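Local coordinates for protein pyridoxine 4-oxidase (PDB 4HA6) that uses bound FAD to oxidise the 4-hydroxymethyl group of pyridoxine to the aldehyde, pyridoxal, with oxygen as acceptor, as a member of the GMC oxidoreductase family, at residues N464-A478 and A492-Y504. Numbering follows the deposited sequence. Where two conformers were deposited one is given.
With FAD (flavin-adenine dinucleotide), chain B.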
loop_
_atom_site.group_PDB
_atom_site.type_symbol
_atom_site.label_atom_id
_atom_site.label_comp_id
_atom_site.label_asym_id
_atom_site.label_seq_id
_atom_site.Cartn_x
_atom_site.Cartn_y
_atom_site.Cartn_z
ATOM N N ASN A 464 -7.216 18.807 5.695
ATOM C CA ASN A 464 -6.128 18.912 6.659
ATOM C C ASN A 464 -5.922 17.613 7.434
ATOM O O ASN A 464 -5.046 17.540 8.321
ATOM C CB ASN A 464 -6.402 20.060 7.642
ATOM C CG ASN A 464 -6.366 21.423 6.969
ATOM O OD1 ASN A 464 -5.429 21.740 6.243
ATOM N ND2 ASN A 464 -7.400 22.223 7.192
ATOM N N LEU A 465 -6.741 16.608 7.105
ATOM C CA LEU A 465 -6.685 15.255 7.709
ATOM C C LEU A 465 -7.265 15.176 9.125
ATOM O O LEU A 465 -7.002 14.208 9.872
ATOM C CB LEU A 465 -5.264 14.655 7.663
ATOM C CG LEU A 465 -4.545 14.687 6.308
ATOM C CD1 LEU A 465 -3.173 14.019 6.385
ATOM C CD2 LEU A 465 -5.387 14.060 5.211
ATOM N N ARG A 466 -8.066 16.182 9.485
ATOM C CA ARG A 466 -8.706 16.232 10.786
ATOM C C ARG A 466 -10.048 15.495 10.713
ATOM O O ARG A 466 -10.862 15.769 9.827
ATOM C CB ARG A 466 -8.924 17.693 11.196
ATOM C CG ARG A 466 -9.506 17.893 12.594
ATOM C CD ARG A 466 -10.045 19.329 12.769
ATOM N NE ARG A 466 -10.951 19.673 11.674
ATOM C CZ ARG A 466 -12.273 19.496 11.680
ATOM N NH1 ARG A 466 -12.893 18.990 12.745
ATOM N NH2 ARG A 466 -12.982 19.836 10.606
ATOM N N LEU A 467 -10.277 14.544 11.620
ATOM C CA LEU A 467 -11.599 13.918 11.704
ATOM C C LEU A 467 -12.641 15.023 11.848
ATOM O O LEU A 467 -12.532 15.856 12.753
ATOM C CB LEU A 467 -11.694 12.990 12.914
ATOM C CG LEU A 467 -12.996 12.184 12.862
ATOM C CD1 LEU A 467 -12.688 10.804 12.366
ATOM C CD2 LEU A 467 -13.696 12.147 14.207
ATOM N N LYS A 468 -13.631 15.051 10.955
ATOM C CA LYS A 468 -14.538 16.201 10.869
ATOM C C LYS A 468 -15.325 16.471 12.163
ATOM O O LYS A 468 -15.707 17.605 12.430
ATOM C CB LYS A 468 -15.479 16.068 9.661
ATOM C CG LYS A 468 -14.759 16.106 8.306
ATOM C CD LYS A 468 -15.679 16.518 7.144
ATOM C CE LYS A 468 -14.836 16.887 5.913
ATOM N NZ LYS A 468 -15.635 17.386 4.745
ATOM N N ALA A 469 -15.547 15.444 12.978
ATOM C CA ALA A 469 -16.391 15.617 14.165
ATOM C C ALA A 469 -15.648 16.058 15.427
ATOM O O ALA A 469 -16.280 16.277 16.460
ATOM C CB ALA A 469 -17.202 14.341 14.443
ATOM N N LEU A 470 -14.320 16.186 15.352
ATOM C CA LEU A 470 -13.522 16.508 16.542
ATOM C C LEU A 470 -12.411 17.535 16.270
ATOM O O LEU A 470 -12.018 17.752 15.124
ATOM C CB LEU A 470 -12.917 15.234 17.130
ATOM C CG LEU A 470 -13.901 14.210 17.703
ATOM C CD1 LEU A 470 -13.190 12.967 18.157
ATOM C CD2 LEU A 470 -14.693 14.790 18.844
ATOM N N ASP A 471 -11.896 18.158 17.326
ATOM C CA ASP A 471 -10.911 19.229 17.156
ATOM C C ASP A 471 -9.438 18.788 17.149
ATOM O O ASP A 471 -8.582 19.451 16.560
ATOM C CB ASP A 471 -11.114 20.303 18.232
ATOM C CG ASP A 471 -12.502 20.918 18.193
ATOM O OD1 ASP A 471 -13.033 21.229 19.282
ATOM O OD2 ASP A 471 -13.060 21.088 17.083
ATOM N N ASN A 472 -9.122 17.682 17.809
ATOM C CA ASN A 472 -7.714 17.379 18.026
ATOM C C ASN A 472 -7.329 15.972 17.606
ATOM O O ASN A 472 -6.347 15.424 18.124
ATOM C CB ASN A 472 -7.344 17.597 19.495
ATOM C CG ASN A 472 -8.007 16.595 20.403
ATOM O OD1 ASN A 472 -9.025 15.987 20.043
ATOM N ND2 ASN A 472 -7.431 16.399 21.581
ATOM N N LEU A 473 -8.096 15.395 16.674
ATOM C CA LEU A 473 -7.815 14.050 16.173
ATOM C C LEU A 473 -7.582 14.042 14.670
ATOM O O LEU A 473 -8.407 14.525 13.893
ATOM C CB LEU A 473 -8.956 13.092 16.544
ATOM C CG LEU A 473 -8.918 11.656 16.009
ATOM C CD1 LEU A 473 -7.737 10.896 16.554
ATOM C CD2 LEU A 473 -10.210 10.945 16.375
ATOM N N PHE A 474 -6.458 13.463 14.259
ATOM C CA PHE A 474 -6.104 13.417 12.847
ATOM C C PHE A 474 -5.915 11.963 12.395
ATOM O O PHE A 474 -5.613 11.086 13.212
ATOM C CB PHE A 474 -4.851 14.271 12.603
ATOM C CG PHE A 474 -4.975 15.682 13.143
ATOM C CD1 PHE A 474 -5.385 16.725 12.316
ATOM C CD2 PHE A 474 -4.725 15.953 14.488
ATOM C CE1 PHE A 474 -5.526 18.022 12.811
ATOM C CE2 PHE A 474 -4.859 17.247 14.987
ATOM C CZ PHE A 474 -5.258 18.276 14.146
ATOM N N VAL A 475 -6.151 11.701 11.113
ATOM C CA VAL A 475 -5.925 10.373 10.548
ATOM C C VAL A 475 -4.903 10.525 9.419
ATOM O O VAL A 475 -5.162 11.202 8.422
ATOM C CB VAL A 475 -7.220 9.734 10.040
ATOM C CG1 VAL A 475 -6.936 8.327 9.554
ATOM C CG2 VAL A 475 -8.298 9.717 11.157
ATOM N N VAL A 476 -3.715 9.959 9.608
ATOM C CA VAL A 476 -2.631 10.199 8.668
ATOM C C VAL A 476 -1.977 8.886 8.270
ATOM O O VAL A 476 -0.918 8.531 8.800
ATOM C CB VAL A 476 -1.574 11.179 9.245
ATOM C CG1 VAL A 476 -0.554 11.543 8.184
ATOM C CG2 VAL A 476 -2.250 12.437 9.728
ATOM N N ASP A 477 -2.629 8.173 7.341
ATOM C CA ASP A 477 -2.127 6.920 6.780
ATOM C C ASP A 477 -2.900 6.564 5.503
ATOM O O ASP A 477 -3.619 7.412 4.952
ATOM C CB ASP A 477 -2.194 5.782 7.812
ATOM C CG ASP A 477 -3.600 5.556 8.349
ATOM O OD1 ASP A 477 -4.584 5.738 7.580
ATOM O OD2 ASP A 477 -3.718 5.201 9.550
ATOM N N ALA A 478 -2.788 5.317 5.043
ATOM C CA ALA A 478 -3.416 4.919 3.782
ATOM C C ALA A 478 -4.930 4.999 3.832
ATOM O O ALA A 478 -5.579 5.025 2.790
ATOM C CB ALA A 478 -2.987 3.506 3.368
ATOM N N ALA A 492 2.844 7.126 -1.725
ATOM C CA ALA A 492 1.700 7.990 -1.440
ATOM C C ALA A 492 1.417 8.114 0.051
ATOM O O ALA A 492 1.096 9.205 0.548
ATOM C CB ALA A 492 0.454 7.481 -2.165
ATOM N N VAL A 493 1.506 6.999 0.769
ATOM C CA VAL A 493 1.298 7.037 2.218
ATOM C C VAL A 493 2.366 7.934 2.847
ATOM O O VAL A 493 2.095 8.701 3.787
ATOM C CB VAL A 493 1.425 5.635 2.851
ATOM C CG1 VAL A 493 1.253 5.714 4.362
ATOM C CG2 VAL A 493 0.403 4.672 2.244
ATOM N N LEU A 494 3.587 7.839 2.333
ATOM C CA LEU A 494 4.681 8.636 2.870
ATOM C C LEU A 494 4.468 10.104 2.504
ATOM O O LEU A 494 4.648 10.993 3.339
ATOM C CB LEU A 494 6.037 8.102 2.389
ATOM C CG LEU A 494 6.421 6.675 2.824
ATOM C CD1 LEU A 494 7.687 6.243 2.089
ATOM C CD2 LEU A 494 6.623 6.551 4.324
ATOM N N ALA A 495 4.032 10.362 1.275
ATOM C CA ALA A 495 3.678 11.738 0.899
ATOM C C ALA A 495 2.562 12.297 1.796
ATOM O O ALA A 495 2.632 13.441 2.232
ATOM C CB ALA A 495 3.301 11.825 -0.566
ATOM N N ILE A 496 1.556 11.486 2.105
ATOM C CA ILE A 496 0.515 11.913 3.038
ATOM C C ILE A 496 1.098 12.288 4.393
ATOM O O ILE A 496 0.706 13.291 5.012
ATOM C CB ILE A 496 -0.560 10.810 3.247
ATOM C CG1 ILE A 496 -1.381 10.634 1.979
ATOM C CG2 ILE A 496 -1.518 11.174 4.409
ATOM C CD1 ILE A 496 -2.342 9.470 2.048
ATOM N N ALA A 497 2.024 11.480 4.879
ATOM C CA ALA A 497 2.568 11.746 6.205
ATOM C C ALA A 497 3.425 13.021 6.179
ATOM O O ALA A 497 3.297 13.882 7.063
ATOM C CB ALA A 497 3.348 10.561 6.712
ATOM N N GLU A 498 4.280 13.151 5.160
ATOM C CA GLU A 498 5.128 14.336 5.059
ATOM C C GLU A 498 4.298 15.618 4.935
ATOM O O GLU A 498 4.627 16.620 5.578
ATOM C CB GLU A 498 6.133 14.227 3.907
ATOM C CG GLU A 498 7.012 15.476 3.690
ATOM C CD GLU A 498 7.892 15.846 4.893
ATOM O OE1 GLU A 498 8.308 17.022 4.983
ATOM O OE2 GLU A 498 8.187 14.976 5.743
ATOM N N THR A 499 3.220 15.610 4.147
ATOM C CA THR A 499 2.456 16.862 4.056
ATOM C C THR A 499 1.783 17.192 5.392
ATOM O O THR A 499 1.667 18.363 5.762
ATOM C CB THR A 499 1.498 17.023 2.800
ATOM O OG1 THR A 499 0.127 16.934 3.185
ATOM C CG2 THR A 499 1.812 16.068 1.664
ATOM N N PHE A 500 1.386 16.174 6.147
ATOM C CA PHE A 500 0.845 16.460 7.469
ATOM C C PHE A 500 1.921 16.978 8.425
ATOM O O PHE A 500 1.641 17.816 9.281
ATOM C CB PHE A 500 0.154 15.250 8.075
ATOM C CG PHE A 500 -0.361 15.501 9.455
ATOM C CD1 PHE A 500 0.414 15.202 10.569
ATOM C CD2 PHE A 500 -1.612 16.070 9.640
ATOM C CE1 PHE A 500 -0.061 15.443 11.848
ATOM C CE2 PHE A 500 -2.094 16.308 10.908
ATOM C CZ PHE A 500 -1.316 15.997 12.017
ATOM N N ALA A 501 3.149 16.476 8.302
ATOM C CA ALA A 501 4.227 16.954 9.172
ATOM C C ALA A 501 4.486 18.424 8.882
ATOM O O ALA A 501 4.662 19.232 9.793
ATOM C CB ALA A 501 5.490 16.150 8.968
ATOM N N ARG A 502 4.491 18.764 7.600
ATOM C CA ARG A 502 4.709 20.142 7.180
ATOM C C ARG A 502 3.594 21.050 7.693
ATOM O O ARG A 502 3.849 22.177 8.116
ATOM C CB ARG A 502 4.832 20.215 5.657
ATOM C CG ARG A 502 6.035 19.437 5.119
ATOM C CD ARG A 502 6.146 19.477 3.594
ATOM N NE ARG A 502 7.520 19.186 3.199
ATOM C CZ ARG A 502 8.161 19.797 2.210
ATOM N NH1 ARG A 502 7.549 20.722 1.480
ATOM N NH2 ARG A 502 9.411 19.470 1.940
ATOM N N GLN A 503 2.365 20.545 7.698
ATOM C CA GLN A 503 1.205 21.308 8.154
ATOM C C GLN A 503 1.236 21.530 9.671
ATOM O O GLN A 503 0.863 22.595 10.166
ATOM C CB GLN A 503 -0.069 20.580 7.711
ATOM C CG GLN A 503 -1.276 20.704 8.623
ATOM C CD GLN A 503 -2.369 19.713 8.239
ATOM O OE1 GLN A 503 -2.525 19.370 7.070
ATOM N NE2 GLN A 503 -3.107 19.236 9.224
ATOM N N TYR A 504 1.681 20.514 10.398
ATOM C CA TYR A 504 1.795 20.613 11.846
ATOM C C TYR A 504 2.849 21.647 12.271
ATOM O O TYR A 504 2.613 22.449 13.172
ATOM C CB TYR A 504 2.117 19.250 12.463
ATOM C CG TYR A 504 2.434 19.346 13.939
ATOM C CD1 TYR A 504 1.415 19.367 14.891
ATOM C CD2 TYR A 504 3.750 19.427 14.381
ATOM C CE1 TYR A 504 1.704 19.463 16.252
ATOM C CE2 TYR A 504 4.053 19.524 15.735
ATOM C CZ TYR A 504 3.030 19.541 16.665
ATOM O OH TYR A 504 3.351 19.638 18.007
HETATM P PA FAD B . 1.236 0.353 8.169
HETATM O O1A FAD B . 2.617 0.606 7.581
HETATM O O2A FAD B . 0.603 -0.995 7.965
HETATM O O5B FAD B . 1.335 0.670 9.752
HETATM C C5B FAD B . 0.332 0.339 10.708
HETATM C C4B FAD B . 1.074 0.186 12.028
HETATM O O4B FAD B . 0.232 0.474 13.150
HETATM C C3B FAD B . 1.570 -1.242 12.208
HETATM O O3B FAD B . 2.931 -1.148 12.660
HETATM C C2B FAD B . 0.664 -1.836 13.284
HETATM O O2B FAD B . 1.352 -2.827 14.068
HETATM C C1B FAD B . 0.275 -0.607 14.101
HETATM N N9A FAD B . -1.064 -0.676 14.758
HETATM C C8A FAD B . -2.214 -1.122 14.209
HETATM N N7A FAD B . -3.238 -1.013 15.099
HETATM C C5A FAD B . -2.751 -0.481 16.244
HETATM C C6A FAD B . -3.300 -0.100 17.572
HETATM N N6A FAD B . -4.629 -0.265 17.863
HETATM N N1A FAD B . -2.434 0.425 18.486
HETATM C C2A FAD B . -1.125 0.605 18.209
HETATM N N3A FAD B . -0.574 0.281 17.017
HETATM C C4A FAD B . -1.317 -0.257 16.009
HETATM N N1 FAD B . 3.704 -0.702 -1.174
HETATM C C2 FAD B . 4.517 -0.222 -2.132
HETATM O O2 FAD B . 4.402 0.979 -2.465
HETATM N N3 FAD B . 5.426 -0.990 -2.763
HETATM C C4 FAD B . 5.600 -2.289 -2.463
HETATM O O4 FAD B . 6.445 -2.997 -3.071
HETATM C C4X FAD B . 4.741 -2.890 -1.417
HETATM N N5 FAD B . 4.836 -4.188 -1.066
HETATM C C5X FAD B . 4.049 -4.707 -0.091
HETATM C C6 FAD B . 4.163 -6.048 0.271
HETATM C C7 FAD B . 3.361 -6.579 1.277
HETATM C C7M FAD B . 3.499 -8.032 1.658
HETATM C C8 FAD B . 2.374 -5.708 1.975
HETATM C C8M FAD B . 1.504 -6.288 3.058
HETATM C C9 FAD B . 2.253 -4.365 1.624
HETATM C C9A FAD B . 3.056 -3.844 0.609
HETATM N N10 FAD B . 2.939 -2.492 0.242
HETATM C C10 FAD B . 3.769 -1.988 -0.770
HETATM C "C1'" FAD B . 1.958 -1.627 0.909
HETATM C "C2'" FAD B . 2.593 -0.662 1.898
HETATM O "O2'" FAD B . 3.549 -1.353 2.718
HETATM C "C3'" FAD B . 1.460 -0.094 2.755
HETATM O "O3'" FAD B . 0.444 0.423 1.878
HETATM C "C4'" FAD B . 1.956 1.000 3.683
HETATM O "O4'" FAD B . 3.011 0.452 4.494
HETATM C "C5'" FAD B . 0.824 1.551 4.556
HETATM O "O5'" FAD B . 1.408 2.226 5.668
HETATM P P FAD B . 0.469 2.783 6.839
HETATM O O1P FAD B . 1.233 3.780 7.700
HETATM O O2P FAD B . -0.875 3.181 6.261
HETATM O O3P FAD B . 0.175 1.454 7.687
#
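Val476 and Phe500 form the tight centre where strand 473-475 and the loops on both sides of it pack on helix 490-506. The evidence is a CH-pi contact: Val476 CG2 stands 3.7 Å from the centroid of the Phe500 ring and 17° off its normal, so the methyl lies over the face. The other branch, CG1, takes the place anti to the backbone N of Val476 (chi1 -173°) and rests 3.7 Å from Ala497 CA, against the helix backbone. Phe474 meets the same ring from its rim, CD1 lying 3.6 Å from Phe500 CE2; the two ring planes are inclined at 56°, and Phe500 CZ lies over a face of Phe474. Leu465 CD1 drops between Phe500 CB and Ile496, 3.8 Å from Ile496 CG2, and extends the apolar patch.

Toward Asn464 and Gln503 the contact becomes polar and partly exposed. In the conformer described, one N-H of Gln503 NE2 reaches Asn464 O at 2.7 Å, nearly straight, on a lone pair in the carbonyl plane and within the Gln503 amide plane. Gln503 OE1 accepts a hydrogen bond from Arg111 NH1, which probably helps set which way round the amide lies. A second conformer of Gln503 makes these bonds less certain and suggests that this side chain is mobile.

At the other end the two segments come together on the cofactor. Ala478 N donates to FAD O2P at 3.1 Å, while Val493 CG2 packs on Ala478 CB and CG1 of the same valine approaches FAD O5'. Val493 also lies close to Ser11 and Ala12 of the FAD site. Strand 473-475 is an outermost strand of the five-stranded parallel sheet, and the loop after it brings Ala478 N to the pyrophosphate beside helix 490-506, an arrangement characteristic of the Rossmann-type FAD-binding domain of GMC oxidoreductases.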